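Local atomic coordinates of MmeI (Methylophilus methylotrophus, PDB entry 5HR4), a protein that acts as a type IIL restriction-modification enzyme on DNA, probably methylating the exocyclic amino group of adenine with S-adenosyl-L-methionine as the methyl donor. Residues 190-195 with 231-236; 198-203 with 208-213. All coordinates share one frame; numbering follows the deposited sequence.

Contact 1: residues 190-195 with 231-236; sequences LVRLLF and TLFYVL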
loop_
_atom_site.group_PDB
_atom_site.type_symbol
_atom_site.label_atom_id
_atom_site.label_comp_id
_atom_site.label_asym_id
_atom_site.label_seq_id
_atom_site.Cartn_x
_atom_site.Cartn_y
_atom_site.Cartn_z
ATOM N N LEU A 190 23.233 -4.359 16.679
ATOM C CA LEU A 190 22.460 -5.535 16.301
ATOM C C LEU A 190 22.793 -5.963 14.878
ATOM O O LEU A 190 23.064 -7.140 14.604
ATOM C CB LEU A 190 20.973 -5.231 16.449
ATOM C CG LEU A 190 20.086 -6.470 16.563
ATOM C CD1 LEU A 190 20.031 -6.990 18.011
ATOM C CD2 LEU A 190 18.702 -6.180 16.013
ATOM N N VAL A 191 22.807 -5.003 13.960
ATOM C CA VAL A 191 23.220 -5.273 12.592
ATOM C C VAL A 191 24.651 -5.829 12.535
ATOM O O VAL A 191 24.964 -6.665 11.681
ATOM C CB VAL A 191 23.035 -3.976 11.782
ATOM C CG1 VAL A 191 24.361 -3.442 11.244
ATOM C CG2 VAL A 191 21.963 -4.148 10.696
ATOM N N ARG A 192 25.532 -5.420 13.447
ATOM C CA ARG A 192 26.825 -6.092 13.546
ATOM C C ARG A 192 26.666 -7.561 13.941
ATOM O O ARG A 192 27.232 -8.448 13.290
ATOM C CB ARG A 192 27.733 -5.364 14.531
ATOM C CG ARG A 192 28.363 -4.098 13.962
ATOM C CD ARG A 192 28.905 -3.227 15.085
ATOM N NE ARG A 192 29.670 -2.098 14.577
ATOM C CZ ARG A 192 30.636 -1.492 15.258
ATOM N NH1 ARG A 192 30.953 -1.919 16.474
ATOM N NH2 ARG A 192 31.299 -0.476 14.715
ATOM N N LEU A 193 25.911 -7.841 15.013
ATOM C CA LEU A 193 25.637 -9.230 15.380
ATOM C C LEU A 193 25.078 -10.018 14.208
ATOM O O LEU A 193 25.405 -11.197 14.016
ATOM C CB LEU A 193 24.652 -9.284 16.539
ATOM C CG LEU A 193 25.202 -8.619 17.784
ATOM C CD1 LEU A 193 24.041 -8.392 18.735
ATOM C CD2 LEU A 193 26.240 -9.513 18.399
ATOM N N LEU A 194 24.204 -9.391 13.426
ATOM C CA LEU A 194 23.621 -10.084 12.292
ATOM C C LEU A 194 24.705 -10.534 11.331
ATOM O O LEU A 194 24.688 -11.670 10.839
ATOM C CB LEU A 194 22.632 -9.165 11.594
ATOM C CG LEU A 194 21.918 -9.792 10.416
ATOM C CD1 LEU A 194 21.128 -11.004 10.882
ATOM C CD2 LEU A 194 21.024 -8.737 9.796
ATOM N N PHE A 195 25.666 -9.656 11.063
ATOM C CA PHE A 195 26.768 -10.035 10.189
ATOM C C PHE A 195 27.559 -11.181 10.795
ATOM O O PHE A 195 27.959 -12.109 10.091
ATOM C CB PHE A 195 27.665 -8.831 9.925
ATOM C CG PHE A 195 28.919 -9.166 9.180
ATOM C CD1 PHE A 195 30.034 -9.636 9.848
ATOM C CD2 PHE A 195 28.986 -8.993 7.812
ATOM C CE1 PHE A 195 31.177 -9.946 9.176
ATOM C CE2 PHE A 195 30.138 -9.295 7.124
ATOM C CZ PHE A 195 31.240 -9.773 7.806
ATOM N N THR A 231 35.509 -6.230 22.391
ATOM C CA THR A 231 36.838 -6.484 21.828
ATOM C C THR A 231 36.732 -7.171 20.477
ATOM O O THR A 231 37.535 -6.904 19.573
ATOM C CB THR A 231 37.695 -7.340 22.767
ATOM O OG1 THR A 231 37.761 -6.746 24.068
ATOM C CG2 THR A 231 39.113 -7.458 22.224
ATOM N N LEU A 232 35.759 -8.071 20.325
ATOM C CA LEU A 232 35.543 -8.681 19.020
ATOM C C LEU A 232 35.284 -7.602 17.980
ATOM O O LEU A 232 35.945 -7.562 16.932
ATOM C CB LEU A 232 34.396 -9.684 19.083
ATOM C CG LEU A 232 33.959 -10.350 17.766
ATOM C CD1 LEU A 232 35.076 -11.112 17.025
ATOM C CD2 LEU A 232 32.803 -11.262 18.042
ATOM N N PHE A 233 34.378 -6.669 18.287
ATOM C CA PHE A 233 34.119 -5.577 17.352
ATOM C C PHE A 233 35.377 -4.787 17.051
ATOM O O PHE A 233 35.525 -4.264 15.941
ATOM C CB PHE A 233 33.053 -4.632 17.887
ATOM C CG PHE A 233 31.668 -5.204 17.878
ATOM C CD1 PHE A 233 31.373 -6.359 17.160
ATOM C CD2 PHE A 233 30.656 -4.576 18.570
ATOM C CE1 PHE A 233 30.089 -6.874 17.144
ATOM C CE2 PHE A 233 29.370 -5.086 18.557
ATOM C CZ PHE A 233 29.085 -6.232 17.841
ATOM N N TYR A 234 36.297 -4.679 18.010
ATOM C CA TYR A 234 37.523 -3.956 17.702
ATOM C C TYR A 234 38.438 -4.795 16.814
ATOM O O TYR A 234 39.025 -4.271 15.859
ATOM C CB TYR A 234 38.243 -3.507 18.982
ATOM C CG TYR A 234 39.696 -3.175 18.726
ATOM C CD1 TYR A 234 40.082 -1.936 18.206
ATOM C CD2 TYR A 234 40.689 -4.127 18.953
ATOM C CE1 TYR A 234 41.434 -1.662 17.941
ATOM C CE2 TYR A 234 42.025 -3.857 18.701
ATOM C CZ TYR A 234 42.394 -2.632 18.202
ATOM O OH TYR A 234 43.731 -2.407 17.960
ATOM N N VAL A 235 38.558 -6.102 17.090
ATOM C CA VAL A 235 39.415 -6.953 16.263
ATOM C C VAL A 235 38.953 -6.930 14.814
ATOM O O VAL A 235 39.745 -6.664 13.902
ATOM C CB VAL A 235 39.458 -8.396 16.794
ATOM C CG1 VAL A 235 40.114 -9.300 15.745
ATOM C CG2 VAL A 235 40.225 -8.464 18.087
ATOM N N LEU A 236 37.667 -7.217 14.575
ATOM C CA LEU A 236 37.123 -7.230 13.215
ATOM C C LEU A 236 37.377 -5.932 12.442
ATOM O O LEU A 236 37.116 -5.901 11.227
ATOM C CB LEU A 236 35.625 -7.502 13.256
ATOM C CG LEU A 236 35.171 -8.846 13.827
ATOM C CD1 LEU A 236 33.674 -8.809 14.074
ATOM C CD2 LEU A 236 35.527 -9.986 12.868
#

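Contact 2: residues 198-203 with 208-213; sequences FAEDTT and SLFQEY. With CA (calcium ion), chain G.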
loop_
_atom_site.group_PDB
_atom_site.type_symbol
_atom_site.label_atom_id
_atom_site.label_comp_id
_atom_site.label_asym_id
_atom_site.label_seq_id
_atom_site.Cartn_x
_atom_site.Cartn_y
_atom_site.Cartn_z
ATOM N N PHE A 198 25.654 -14.471 10.224
ATOM C CA PHE A 198 25.824 -14.923 8.850
ATOM C C PHE A 198 27.249 -15.416 8.595
ATOM O O PHE A 198 27.456 -16.390 7.855
ATOM C CB PHE A 198 25.459 -13.784 7.898
ATOM C CG PHE A 198 25.767 -14.071 6.459
ATOM C CD1 PHE A 198 24.882 -14.813 5.684
ATOM C CD2 PHE A 198 26.941 -13.600 5.874
ATOM C CE1 PHE A 198 25.147 -15.071 4.334
ATOM C CE2 PHE A 198 27.218 -13.849 4.539
ATOM C CZ PHE A 198 26.317 -14.593 3.761
ATOM N N ALA A 199 28.241 -14.765 9.211
ATOM C CA ALA A 199 29.630 -15.021 8.849
ATOM C C ALA A 199 30.107 -16.382 9.335
ATOM O O ALA A 199 30.891 -17.046 8.642
ATOM C CB ALA A 199 30.538 -13.918 9.392
ATOM N N GLU A 200 29.679 -16.817 10.524
ATOM C CA GLU A 200 30.194 -18.094 11.013
ATOM C C GLU A 200 29.582 -19.279 10.270
ATOM O O GLU A 200 30.161 -20.374 10.285
ATOM C CB GLU A 200 29.971 -18.242 12.516
ATOM C CG GLU A 200 28.527 -18.297 12.961
ATOM C CD GLU A 200 28.428 -18.398 14.485
ATOM O OE1 GLU A 200 29.462 -18.779 15.092
ATOM O OE2 GLU A 200 27.342 -18.110 15.069
ATOM N N ASP A 201 28.444 -19.071 9.607
ATOM C CA ASP A 201 27.741 -20.102 8.859
ATOM C C ASP A 201 28.141 -20.120 7.392
ATOM O O ASP A 201 27.580 -20.886 6.599
ATOM C CB ASP A 201 26.235 -19.891 8.991
ATOM C CG ASP A 201 25.721 -20.340 10.314
ATOM O OD1 ASP A 201 26.500 -21.049 10.996
ATOM O OD2 ASP A 201 24.561 -19.999 10.656
ATOM N N THR A 202 29.072 -19.276 7.021
ATOM C CA THR A 202 29.678 -19.254 5.711
ATOM C C THR A 202 31.185 -19.359 5.949
ATOM O O THR A 202 31.639 -19.698 7.055
ATOM C CB THR A 202 29.226 -17.991 4.973
ATOM O OG1 THR A 202 27.785 -17.981 4.923
ATOM C CG2 THR A 202 29.760 -17.982 3.557
ATOM N N THR A 203 31.966 -19.066 4.930
ATOM C CA THR A 203 33.404 -19.188 5.044
ATOM C C THR A 203 34.076 -17.880 5.431
ATOM O O THR A 203 35.296 -17.760 5.284
ATOM C CB THR A 203 33.959 -19.704 3.727
ATOM O OG1 THR A 203 33.437 -18.889 2.668
ATOM C CG2 THR A 203 33.502 -21.145 3.531
ATOM N N SER A 208 31.299 -21.656 12.619
ATOM C CA SER A 208 30.805 -21.554 13.990
ATOM C C SER A 208 31.787 -20.865 14.942
ATOM O O SER A 208 31.683 -21.025 16.160
ATOM C CB SER A 208 30.424 -22.935 14.533
ATOM O OG SER A 208 29.259 -23.421 13.882
ATOM N N LEU A 209 32.730 -20.076 14.425
ATOM C CA LEU A 209 33.755 -19.507 15.296
ATOM C C LEU A 209 33.147 -18.553 16.316
ATOM O O LEU A 209 33.530 -18.552 17.490
ATOM C CB LEU A 209 34.806 -18.793 14.462
ATOM C CG LEU A 209 36.104 -18.631 15.225
ATOM C CD1 LEU A 209 36.792 -19.972 15.325
ATOM C CD2 LEU A 209 36.967 -17.616 14.516
ATOM N N PHE A 210 32.181 -17.746 15.884
ATOM C CA PHE A 210 31.479 -16.866 16.804
ATOM C C PHE A 210 30.783 -17.662 17.894
ATOM O O PHE A 210 30.925 -17.358 19.083
ATOM C CB PHE A 210 30.474 -16.006 16.042
ATOM C CG PHE A 210 29.837 -14.956 16.879
ATOM C CD1 PHE A 210 30.603 -14.194 17.746
ATOM C CD2 PHE A 210 28.476 -14.721 16.803
ATOM C CE1 PHE A 210 30.025 -13.233 18.532
ATOM C CE2 PHE A 210 27.891 -13.751 17.576
ATOM C CZ PHE A 210 28.667 -13.004 18.440
ATOM N N GLN A 211 30.024 -18.691 17.508
ATOM C CA GLN A 211 29.292 -19.469 18.502
ATOM C C GLN A 211 30.245 -20.162 19.459
ATOM O O GLN A 211 30.031 -20.150 20.677
ATOM C CB GLN A 211 28.380 -20.500 17.833
ATOM C CG GLN A 211 27.640 -21.361 18.865
ATOM C CD GLN A 211 26.735 -22.399 18.243
ATOM O OE1 GLN A 211 26.214 -22.203 17.148
ATOM N NE2 GLN A 211 26.537 -23.515 18.942
ATOM N N GLU A 212 31.312 -20.764 18.932
ATOM C CA GLU A 212 32.237 -21.475 19.804
ATOM C C GLU A 212 32.875 -20.524 20.801
ATOM O O GLU A 212 33.007 -20.858 21.985
ATOM C CB GLU A 212 33.300 -22.197 18.978
ATOM C CG GLU A 212 32.754 -23.402 18.205
ATOM C CD GLU A 212 33.628 -23.808 17.016
ATOM O OE1 GLU A 212 34.860 -23.548 17.050
ATOM O OE2 GLU A 212 33.067 -24.381 16.047
ATOM N N TYR A 213 33.246 -19.323 20.353
ATOM C CA TYR A 213 33.872 -18.369 21.262
ATOM C C TYR A 213 32.937 -18.046 22.418
ATOM O O TYR A 213 33.310 -18.171 23.592
ATOM C CB TYR A 213 34.277 -17.097 20.510
ATOM C CG TYR A 213 35.047 -16.129 21.377
ATOM C CD1 TYR A 213 36.440 -16.080 21.347
ATOM C CD2 TYR A 213 34.382 -15.269 22.247
ATOM C CE1 TYR A 213 37.138 -15.192 22.160
ATOM C CE2 TYR A 213 35.065 -14.394 23.055
ATOM C CZ TYR A 213 36.437 -14.355 23.016
ATOM O OH TYR A 213 37.095 -13.459 23.836
HETATM CA CA CA G . 24.892 -21.087 12.809
HETATM O O HOH W 1 26.856 -21.455 14.148
#

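Contact 1: residues 190-195 with 231-236
The guanidinium of R192 lies against the ring of F233 while its NE and NH2 are gripped by hydrogen bonds to the backbone oxygens of L261 and E264. A buried arginine needs such carbonyl partners, and they fix how the group is turned. Its plane stands 80° from the phenyl ring, so that an edge of the guanidinium meets the ring, NH1 of R192 lying 3.4 Å from CD2 of F233. The cation-pi contact is also off-centre, with CZ of R192 5.0 Å from the centroid of the F233 ring. The methylene before it sits better: CD of R192 lies over the ring face, 4.0 Å from the centroid of F233, a CH-pi contact. CG of R192 stands anti to the carbonyl carbon (chi1 -78°) and the chain then runs extended, which carries it across the ring from CB, 3.7 Å from CZ of F233, to NH1. L193 adds a methyl, its CD2 4.4 Å from the same CZ of F233. With an alanine here in place of F233, the arginine would probably lose its aromatic bed and L193 a packing partner, opening a gap between the helices. This is buried helix-helix packing within the helicase spacer domain: helix 183-200 is joined to helix 225-235, while V191 and F195 pack on helix 416-440 and L190 and L194 on helix 163-178.

Contact 2: residues 198-203 with 208-213
Hydrogen bonds tie E200 to the start of helix 209-217 by both its backbone and its side chain. The carbonyl O of E200 accepts the N-H of S208 at 2.9 Å, a nearly straight bond (167°). OE1 of E200 accepts the N-H of Q211; the modelled separation is very short, and at 2.6 Å resolution its exact value is doubtful. A carboxylate suits this place, since the first N-H groups of a helix lack carbonyl partners within it and the helix dipole probably favours a negative charge. CG of E200 stands between the backbone N and the carbonyl carbon (chi1 64°), and the extended chain beyond delivers the carboxylate to that end.

Packing accompanies this: CB of E200 lies 3.7 Å from CA of S208, and OE2 of E200 comes near the ring edge of F210, 4.0 Å from CD2.

Metal coordination joins the same segments. D201 grips calcium with both OD1 and OD2, each 2.4 Å from the ion, and Q158, C283 and L285 supply further oxygens. A calcium-bound water bonds to OG of S208 and donates to OE1 of Q211, whose NE2 is held by E215. Among the neighbouring helices, E200, F210 and Q211 meet C283 of helix 273-283, while F198 and T202 touch helix 416-440.

Overall arrangement
The two contacts share helix 183-200 and lie about 12 Å apart between centres; the chain turn of contact 2 is nested inside the longer loop that contact 1 closes. They meet directly through F210, whose CE1 lies 3.4 Å from CD2 of L232 and whose CZ lies 4.3 Å from CD2 of L193, so three successive helices share apolar packing. Calcium belongs to contact 2, with the side chain of L193 in contact 1 about 12 Å from it. Both are remote from the DNA, their nearest atoms about 20 Å (contact 1) and 26 Å (contact 2) from it. Both belong to the helicase spacer domain and touch helix 416-440 of the methyltransferase domain.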